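Local coordinates for protein 432aa long hypothetical deoxyribodipyrimidine photolyase (Sulfolobus tokodaii, PDB 2E0I) that probably repairs cyclobutane pyrimidine dimers in DNA using light energy, and binds two FAD molecules, one of them implicated as a light-harvesting cofactor, at residues Asn199-Phe202 against Arg203-Asp206; Glu239-Arg242 against Glu243-Arg247. One frame throughout, in Å; residues are numbered along the deposited sequence.

In the fold
Contact 1, in a surface loop, and contact 2, inside a buried helix, meet through salt bridges beside one FAD. Contact 1 lies between helices 189-196 and 217-221 and relies on a tight turn and an arginine over a phenylalanine ring. Contact 2 is buried within helix 238-256, where helical backbone bonds are joined by apolar pairs and by a salt bridge between Glu239 and Arg242. Their centres are 14 Å apart, yet they touch directly: Arg205 of contact 1 forms salt bridges with Glu239 and, less surely placed, Glu243 of contact 2. Both reach the same FAD, contact 1 at its phosphate and contact 2 chiefly along its adenosine half.

Contact 1 of 2, residues Asn199-Phe202 against Arg203-Asp206. With FAD (flavin-adenine dinucleotide), chain E.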
loop_
_atom_site.group_PDB
_atom_site.type_symbol
_atom_site.label_atom_id
_atom_site.label_comp_id
_atom_site.label_asym_id
_atom_site.label_seq_id
_atom_site.Cartn_x
_atom_site.Cartn_y
_atom_site.Cartn_z
ATOM N N ASN A 199 -15.370 9.572 -13.119
ATOM C CA ASN A 199 -16.591 9.638 -12.335
ATOM C C ASN A 199 -17.166 8.227 -12.265
ATOM O O ASN A 199 -17.612 7.671 -13.261
ATOM C CB ASN A 199 -17.569 10.640 -12.961
ATOM C CG ASN A 199 -17.016 12.078 -12.959
ATOM O OD1 ASN A 199 -16.692 12.636 -11.903
ATOM N ND2 ASN A 199 -16.902 12.674 -14.143
ATOM N N VAL A 200 -17.128 7.651 -11.073
ATOM C CA VAL A 200 -17.606 6.302 -10.851
ATOM C C VAL A 200 -18.731 6.283 -9.832
ATOM O O VAL A 200 -18.946 7.267 -9.126
ATOM C CB VAL A 200 -16.465 5.412 -10.301
ATOM C CG1 VAL A 200 -15.299 5.410 -11.272
ATOM C CG2 VAL A 200 -16.012 5.921 -8.924
ATOM N N ASP A 201 -19.442 5.162 -9.754
ATOM C CA ASP A 201 -20.502 5.020 -8.771
ATOM C C ASP A 201 -19.866 4.310 -7.571
ATOM O O ASP A 201 -19.922 3.085 -7.452
ATOM C CB ASP A 201 -21.656 4.188 -9.332
ATOM C CG ASP A 201 -22.895 4.203 -8.420
ATOM O OD1 ASP A 201 -22.853 4.840 -7.332
ATOM O OD2 ASP A 201 -23.913 3.573 -8.804
ATOM N N PHE A 202 -19.256 5.096 -6.691
ATOM C CA PHE A 202 -18.579 4.577 -5.511
ATOM C C PHE A 202 -19.487 3.705 -4.656
ATOM O O PHE A 202 -19.030 2.893 -3.858
ATOM C CB PHE A 202 -18.034 5.738 -4.695
ATOM C CG PHE A 202 -16.827 5.390 -3.896
ATOM C CD1 PHE A 202 -15.755 4.738 -4.496
ATOM C CD2 PHE A 202 -16.749 5.723 -2.550
ATOM C CE1 PHE A 202 -14.625 4.424 -3.772
ATOM C CE2 PHE A 202 -15.618 5.410 -1.813
ATOM C CZ PHE A 202 -14.553 4.758 -2.429
ATOM N N ARG A 203 -20.783 3.895 -4.836
ATOM C CA ARG A 203 -21.799 3.129 -4.140
ATOM C C ARG A 203 -21.651 1.648 -4.440
ATOM O O ARG A 203 -21.794 0.810 -3.567
ATOM C CB ARG A 203 -23.172 3.590 -4.609
ATOM C CG ARG A 203 -23.655 4.828 -3.920
ATOM C CD ARG A 203 -24.368 4.399 -2.671
ATOM N NE ARG A 203 -25.430 3.458 -3.021
ATOM C CZ ARG A 203 -26.035 2.651 -2.155
ATOM N NH1 ARG A 203 -25.682 2.662 -0.869
ATOM N NH2 ARG A 203 -26.998 1.835 -2.578
ATOM N N ARG A 204 -21.370 1.329 -5.691
ATOM C CA ARG A 204 -21.226 -0.057 -6.093
ATOM C C ARG A 204 -19.759 -0.467 -6.183
ATOM O O ARG A 204 -19.378 -1.301 -7.008
ATOM C CB ARG A 204 -21.925 -0.262 -7.438
ATOM C CG ARG A 204 -23.419 0.027 -7.391
ATOM C CD ARG A 204 -24.096 -0.309 -8.709
ATOM N NE ARG A 204 -23.988 -1.725 -9.059
ATOM C CZ ARG A 204 -24.545 -2.721 -8.369
ATOM N NH1 ARG A 204 -25.259 -2.468 -7.280
ATOM N NH2 ARG A 204 -24.392 -3.976 -8.769
ATOM N N ARG A 205 -18.942 0.106 -5.308
ATOM C CA ARG A 205 -17.519 -0.178 -5.323
ATOM C C ARG A 205 -17.170 -1.609 -4.941
ATOM O O ARG A 205 -16.022 -2.021 -5.086
ATOM C CB ARG A 205 -16.777 0.804 -4.409
ATOM C CG ARG A 205 -16.868 0.509 -2.924
ATOM C CD ARG A 205 -16.042 1.511 -2.124
ATOM N NE ARG A 205 -16.886 2.564 -1.578
ATOM C CZ ARG A 205 -17.558 2.467 -0.435
ATOM N NH1 ARG A 205 -17.477 1.368 0.293
ATOM N NH2 ARG A 205 -18.334 3.460 -0.030
ATOM N N ASP A 206 -18.148 -2.371 -4.470
ATOM C CA ASP A 206 -17.899 -3.751 -4.062
ATOM C C ASP A 206 -17.913 -4.731 -5.217
ATOM O O ASP A 206 -17.305 -5.789 -5.142
ATOM C CB ASP A 206 -18.935 -4.198 -3.035
ATOM C CG ASP A 206 -18.787 -3.485 -1.706
ATOM O OD1 ASP A 206 -17.884 -3.868 -0.926
ATOM O OD2 ASP A 206 -19.567 -2.534 -1.446
HETATM P PA FAD E . -11.293 2.405 -3.795
HETATM O O1A FAD E . -11.528 3.045 -5.109
HETATM O O2A FAD E . -12.354 1.959 -2.865
HETATM O O5B FAD E . -10.872 3.768 -3.047
HETATM C C5B FAD E . -11.020 3.930 -1.635
HETATM C C4B FAD E . -9.776 4.606 -1.054
HETATM O O4B FAD E . -9.884 4.770 0.370
HETATM C C3B FAD E . -8.550 3.728 -1.311
HETATM O O3B FAD E . -7.903 4.183 -2.502
HETATM C C2B FAD E . -7.679 4.103 -0.114
HETATM O O2B FAD E . -7.117 5.401 -0.313
HETATM C C1B FAD E . -8.740 4.151 0.986
HETATM N N9A FAD E . -9.112 2.796 1.457
HETATM C C8A FAD E . -10.154 2.067 1.061
HETATM N N7A FAD E . -10.212 0.945 1.776
HETATM C C5A FAD E . -9.197 0.956 2.634
HETATM C C6A FAD E . -8.734 0.087 3.617
HETATM N N6A FAD E . -9.373 -1.048 3.881
HETATM N N1A FAD E . -7.631 0.412 4.309
HETATM C C2A FAD E . -6.979 1.540 4.080
HETATM N N3A FAD E . -7.394 2.391 3.158
HETATM C C4A FAD E . -8.488 2.131 2.426
HETATM N N1 FAD E . -4.300 -0.592 0.572
HETATM C C2 FAD E . -3.031 -0.098 0.243
HETATM O O2 FAD E . -2.902 1.022 -0.247
HETATM N N3 FAD E . -1.900 -0.905 0.421
HETATM C C4 FAD E . -2.052 -2.204 0.919
HETATM O O4 FAD E . -1.055 -2.893 1.129
HETATM C C4X FAD E . -3.316 -2.695 1.228
HETATM N N5 FAD E . -3.458 -4.024 1.642
HETATM C C5X FAD E . -4.722 -4.527 1.977
HETATM C C6 FAD E . -4.835 -5.847 2.402
HETATM C C7 FAD E . -6.079 -6.349 2.772
HETATM C C7M FAD E . -6.169 -7.795 3.264
HETATM C C8 FAD E . -7.206 -5.532 2.708
HETATM C C8M FAD E . -8.582 -6.047 3.135
HETATM C C9 FAD E . -7.082 -4.213 2.280
HETATM C C9A FAD E . -5.840 -3.696 1.917
HETATM N N10 FAD E . -5.698 -2.359 1.503
HETATM C C10 FAD E . -4.446 -1.896 1.064
HETATM C "C1'" FAD E . -6.871 -1.449 1.490
HETATM C "C2'" FAD E . -7.702 -1.361 0.207
HETATM O "O2'" FAD E . -8.113 -2.664 -0.214
HETATM C "C3'" FAD E . -6.957 -0.652 -0.927
HETATM O "O3'" FAD E . -6.511 0.628 -0.472
HETATM C "C4'" FAD E . -7.864 -0.443 -2.143
HETATM O "O4'" FAD E . -8.375 -1.699 -2.599
HETATM C "C5'" FAD E . -7.105 0.238 -3.283
HETATM O "O5'" FAD E . -7.921 0.344 -4.456
HETATM P P FAD E . -8.748 1.684 -4.791
HETATM O O1P FAD E . -7.821 2.832 -4.679
HETATM O O2P FAD E . -9.434 1.460 -6.083
HETATM O O3P FAD E . -9.827 1.763 -3.594
#
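Asp201 and Phe202 each accept a backbone bond from the residue three places on, winding the chain into a short 3-10 turn: Arg204 N to Asp201 O at 2.9 Å and Arg205 N to Phe202 O at 3.1 Å. The Asp201 carboxylate reaches forward beside Arg203, where OD1 takes a weak hydrogen bond from Arg203 N (3.4 Å).

The main side-chain event is a cation-pi contact. Arg205 passes over one face of the Phe202 ring, with NE 3.1 Å above the ring plane near its centre and CZ 4.2 Å from the centroid. CD adds a CH-pi contact to the same face, 3.7 Å from the centroid. The arginine chain bends at chi3 (99°) as it crosses, and the guanidinium is inclined, its plane 57° from that of the ring. Near the ring rim, Phe202 CE1 comes within 3.5 Å of the FAD phosphate oxygen O2A, which approaches obliquely. Replacing Phe202 with an alanine takes away the ring face under Arg205 and would probably open a gap between the arginine chain, the FAD phosphate and helix 238-256.

Arg205 is also anchored by salt bridges to Glu239 and Glu243, while Phe202 packs on the same two glutamates; the loop following helix 189-196 is thereby fastened to helix 238-256.

Contact 2 of 2, residues Glu239-Arg242 against Glu243-Arg247; sequences EFVR and ELYWR. With FAD (flavin-adenine dinucleotide), chain E.
Phe240 O and Leu244 N, 2.9 Å apart, form one of three successive i to i+4 hydrogen bonds that join the segments into continuous alpha-helix, until a kink at Trp246 and Arg247, whose N atoms bond three residues back instead. Along one flank Phe240 CE2 meets Leu244 CD2 at 3.9 Å, the two side chains crossing at a slant. Val241 and Tyr245 run side by side, with CG1 of the valine 3.8 Å from CE2 of the tyrosine. Arg242 leaves with CG anti to its N (chi1 -158°) and bends at chi3, bringing NH2 into a salt bridge with Glu239 OE1 at 2.8 Å; the oxygen lies in the guanidinium plane, whereas the nitrogen stands above the carboxylate. This helix belongs to the FAD-binding domain of the photolyase fold, in which the cofactor is bent back on itself so that adenine approaches flavin. Glu243 lays CB 3.3 Å from the ribose oxygen O4B of FAD while its carboxylate, whose exact place is less certain, pairs with Arg205. One turn on, Trp246 CB packs at 3.7 Å against C2A of the adenine. Arg247 bends at chi2 and chi3 towards the ribose, where NE gives O2B a weak hydrogen bond of 3.4 Å.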
loop_
_atom_site.group_PDB
_atom_site.type_symbol
_atom_site.label_atom_id
_atom_site.label_comp_id
_atom_site.label_asym_id
_atom_site.label_seq_id
_atom_site.Cartn_x
_atom_site.Cartn_y
_atom_site.Cartn_z
ATOM N N GLU A 239 -18.385 9.151 1.393
ATOM C CA GLU A 239 -17.910 7.765 1.373
ATOM C C GLU A 239 -16.420 7.654 1.054
ATOM O O GLU A 239 -15.679 6.918 1.718
ATOM C CB GLU A 239 -18.684 6.949 0.339
ATOM C CG GLU A 239 -20.150 6.714 0.648
ATOM C CD GLU A 239 -20.359 5.902 1.912
ATOM O OE1 GLU A 239 -20.465 6.509 3.003
ATOM O OE2 GLU A 239 -20.407 4.655 1.814
ATOM N N PHE A 240 -15.995 8.378 0.025
ATOM C CA PHE A 240 -14.605 8.362 -0.396
ATOM C C PHE A 240 -13.701 9.018 0.636
ATOM O O PHE A 240 -12.610 8.514 0.931
ATOM C CB PHE A 240 -14.460 9.080 -1.732
ATOM C CG PHE A 240 -13.047 9.171 -2.220
ATOM C CD1 PHE A 240 -12.468 8.114 -2.909
ATOM C CD2 PHE A 240 -12.285 10.315 -1.971
ATOM C CE1 PHE A 240 -11.160 8.189 -3.344
ATOM C CE2 PHE A 240 -10.968 10.405 -2.402
ATOM C CZ PHE A 240 -10.404 9.338 -3.091
ATOM N N VAL A 241 -14.145 10.147 1.180
ATOM C CA VAL A 241 -13.352 10.846 2.184
ATOM C C VAL A 241 -13.191 10.014 3.467
ATOM O O VAL A 241 -12.123 10.017 4.082
ATOM C CB VAL A 241 -13.965 12.219 2.534
ATOM C CG1 VAL A 241 -13.156 12.891 3.621
ATOM C CG2 VAL A 241 -13.971 13.097 1.310
ATOM N N ARG A 242 -14.232 9.291 3.871
ATOM C CA ARG A 242 -14.118 8.491 5.080
ATOM C C ARG A 242 -13.115 7.375 4.831
ATOM O O ARG A 242 -12.318 7.039 5.710
ATOM C CB ARG A 242 -15.465 7.888 5.484
ATOM C CG ARG A 242 -15.550 7.502 6.966
ATOM C CD ARG A 242 -16.812 6.707 7.273
ATOM N NE ARG A 242 -16.830 5.487 6.488
ATOM C CZ ARG A 242 -17.625 5.223 5.453
ATOM N NH1 ARG A 242 -17.498 4.056 4.830
ATOM N NH2 ARG A 242 -18.555 6.083 5.053
ATOM N N GLU A 243 -13.142 6.799 3.637
ATOM C CA GLU A 243 -12.211 5.727 3.353
ATOM C C GLU A 243 -10.786 6.240 3.231
ATOM O O GLU A 243 -9.830 5.532 3.514
ATOM C CB GLU A 243 -12.661 4.943 2.114
ATOM C CG GLU A 243 -13.544 3.749 2.516
ATOM C CD GLU A 243 -14.180 3.011 1.351
ATOM O OE1 GLU A 243 -13.462 2.699 0.364
ATOM O OE2 GLU A 243 -15.404 2.732 1.439
ATOM N N LEU A 244 -10.642 7.494 2.843
ATOM C CA LEU A 244 -9.321 8.083 2.725
ATOM C C LEU A 244 -8.712 8.131 4.120
ATOM O O LEU A 244 -7.506 7.956 4.301
ATOM C CB LEU A 244 -9.438 9.496 2.166
ATOM C CG LEU A 244 -8.325 9.984 1.251
ATOM C CD1 LEU A 244 -8.108 8.994 0.109
ATOM C CD2 LEU A 244 -8.722 11.333 0.696
ATOM N N TYR A 245 -9.563 8.369 5.112
ATOM C CA TYR A 245 -9.130 8.456 6.502
ATOM C C TYR A 245 -8.679 7.107 7.048
ATOM O O TYR A 245 -8.025 7.049 8.087
ATOM C CB TYR A 245 -10.252 9.053 7.370
ATOM C CG TYR A 245 -10.220 10.571 7.454
ATOM C CD1 TYR A 245 -9.257 11.220 8.222
ATOM C CD2 TYR A 245 -11.135 11.359 6.741
ATOM C CE1 TYR A 245 -9.193 12.611 8.281
ATOM C CE2 TYR A 245 -11.087 12.758 6.788
ATOM C CZ TYR A 245 -10.106 13.382 7.561
ATOM O OH TYR A 245 -10.005 14.770 7.602
ATOM N N TRP A 246 -9.010 6.020 6.358
ATOM C CA TRP A 246 -8.576 4.709 6.827
ATOM C C TRP A 246 -7.076 4.534 6.657
ATOM O O TRP A 246 -6.459 3.698 7.316
ATOM C CB TRP A 246 -9.297 3.584 6.101
ATOM C CG TRP A 246 -10.565 3.167 6.777
ATOM C CD1 TRP A 246 -11.826 3.557 6.458
ATOM C CD2 TRP A 246 -10.690 2.275 7.888
ATOM N NE1 TRP A 246 -12.733 2.960 7.298
ATOM C CE2 TRP A 246 -12.060 2.166 8.185
ATOM C CE3 TRP A 246 -9.775 1.556 8.661
ATOM C CZ2 TRP A 246 -12.541 1.366 9.222
ATOM C CZ3 TRP A 246 -10.255 0.760 9.692
ATOM C CH2 TRP A 246 -11.625 0.672 9.962
ATOM N N ARG A 247 -6.493 5.323 5.763
ATOM C CA ARG A 247 -5.064 5.284 5.542
ATOM C C ARG A 247 -4.355 5.859 6.751
ATOM O O ARG A 247 -3.375 5.296 7.242
ATOM C CB ARG A 247 -4.693 6.130 4.346
ATOM C CG ARG A 247 -5.132 5.577 3.052
ATOM C CD ARG A 247 -4.096 5.921 2.029
ATOM N NE ARG A 247 -4.062 4.847 1.065
ATOM C CZ ARG A 247 -2.998 4.148 0.690
ATOM N NH1 ARG A 247 -1.771 4.351 1.161
ATOM N NH2 ARG A 247 -3.200 3.196 -0.174
HETATM P PA FAD E . -11.293 2.405 -3.795
HETATM O O1A FAD E . -11.528 3.045 -5.109
HETATM O O2A FAD E . -12.354 1.959 -2.865
HETATM O O5B FAD E . -10.872 3.768 -3.047
HETATM C C5B FAD E . -11.020 3.930 -1.635
HETATM C C4B FAD E . -9.776 4.606 -1.054
HETATM O O4B FAD E . -9.884 4.770 0.370
HETATM C C3B FAD E . -8.550 3.728 -1.311
HETATM O O3B FAD E . -7.903 4.183 -2.502
HETATM C C2B FAD E . -7.679 4.103 -0.114
HETATM O O2B FAD E . -7.117 5.401 -0.313
HETATM C C1B FAD E . -8.740 4.151 0.986
HETATM N N9A FAD E . -9.112 2.796 1.457
HETATM C C8A FAD E . -10.154 2.067 1.061
HETATM N N7A FAD E . -10.212 0.945 1.776
HETATM C C5A FAD E . -9.197 0.956 2.634
HETATM C C6A FAD E . -8.734 0.087 3.617
HETATM N N6A FAD E . -9.373 -1.048 3.881
HETATM N N1A FAD E . -7.631 0.412 4.309
HETATM C C2A FAD E . -6.979 1.540 4.080
HETATM N N3A FAD E . -7.394 2.391 3.158
HETATM C C4A FAD E . -8.488 2.131 2.426
HETATM N N1 FAD E . -4.300 -0.592 0.572
HETATM C C2 FAD E . -3.031 -0.098 0.243
HETATM O O2 FAD E . -2.902 1.022 -0.247
HETATM N N3 FAD E . -1.900 -0.905 0.421
HETATM C C4 FAD E . -2.052 -2.204 0.919
HETATM O O4 FAD E . -1.055 -2.893 1.129
HETATM C C4X FAD E . -3.316 -2.695 1.228
HETATM N N5 FAD E . -3.458 -4.024 1.642
HETATM C C5X FAD E . -4.722 -4.527 1.977
HETATM C C6 FAD E . -4.835 -5.847 2.402
HETATM C C7 FAD E . -6.079 -6.349 2.772
HETATM C C7M FAD E . -6.169 -7.795 3.264
HETATM C C8 FAD E . -7.206 -5.532 2.708
HETATM C C8M FAD E . -8.582 -6.047 3.135
HETATM C C9 FAD E . -7.082 -4.213 2.280
HETATM C C9A FAD E . -5.840 -3.696 1.917
HETATM N N10 FAD E . -5.698 -2.359 1.503
HETATM C C10 FAD E . -4.446 -1.896 1.064
HETATM C "C1'" FAD E . -6.871 -1.449 1.490
HETATM C "C2'" FAD E . -7.702 -1.361 0.207
HETATM O "O2'" FAD E . -8.113 -2.664 -0.214
HETATM C "C3'" FAD E . -6.957 -0.652 -0.927
HETATM O "O3'" FAD E . -6.511 0.628 -0.472
HETATM C "C4'" FAD E . -7.864 -0.443 -2.143
HETATM O "O4'" FAD E . -8.375 -1.699 -2.599
HETATM C "C5'" FAD E . -7.105 0.238 -3.283
HETATM O "O5'" FAD E . -7.921 0.344 -4.456
HETATM P P FAD E . -8.748 1.684 -4.791
HETATM O O1P FAD E . -7.821 2.832 -4.679
HETATM O O2P FAD E . -9.434 1.460 -6.083
HETATM O O3P FAD E . -9.827 1.763 -3.594
#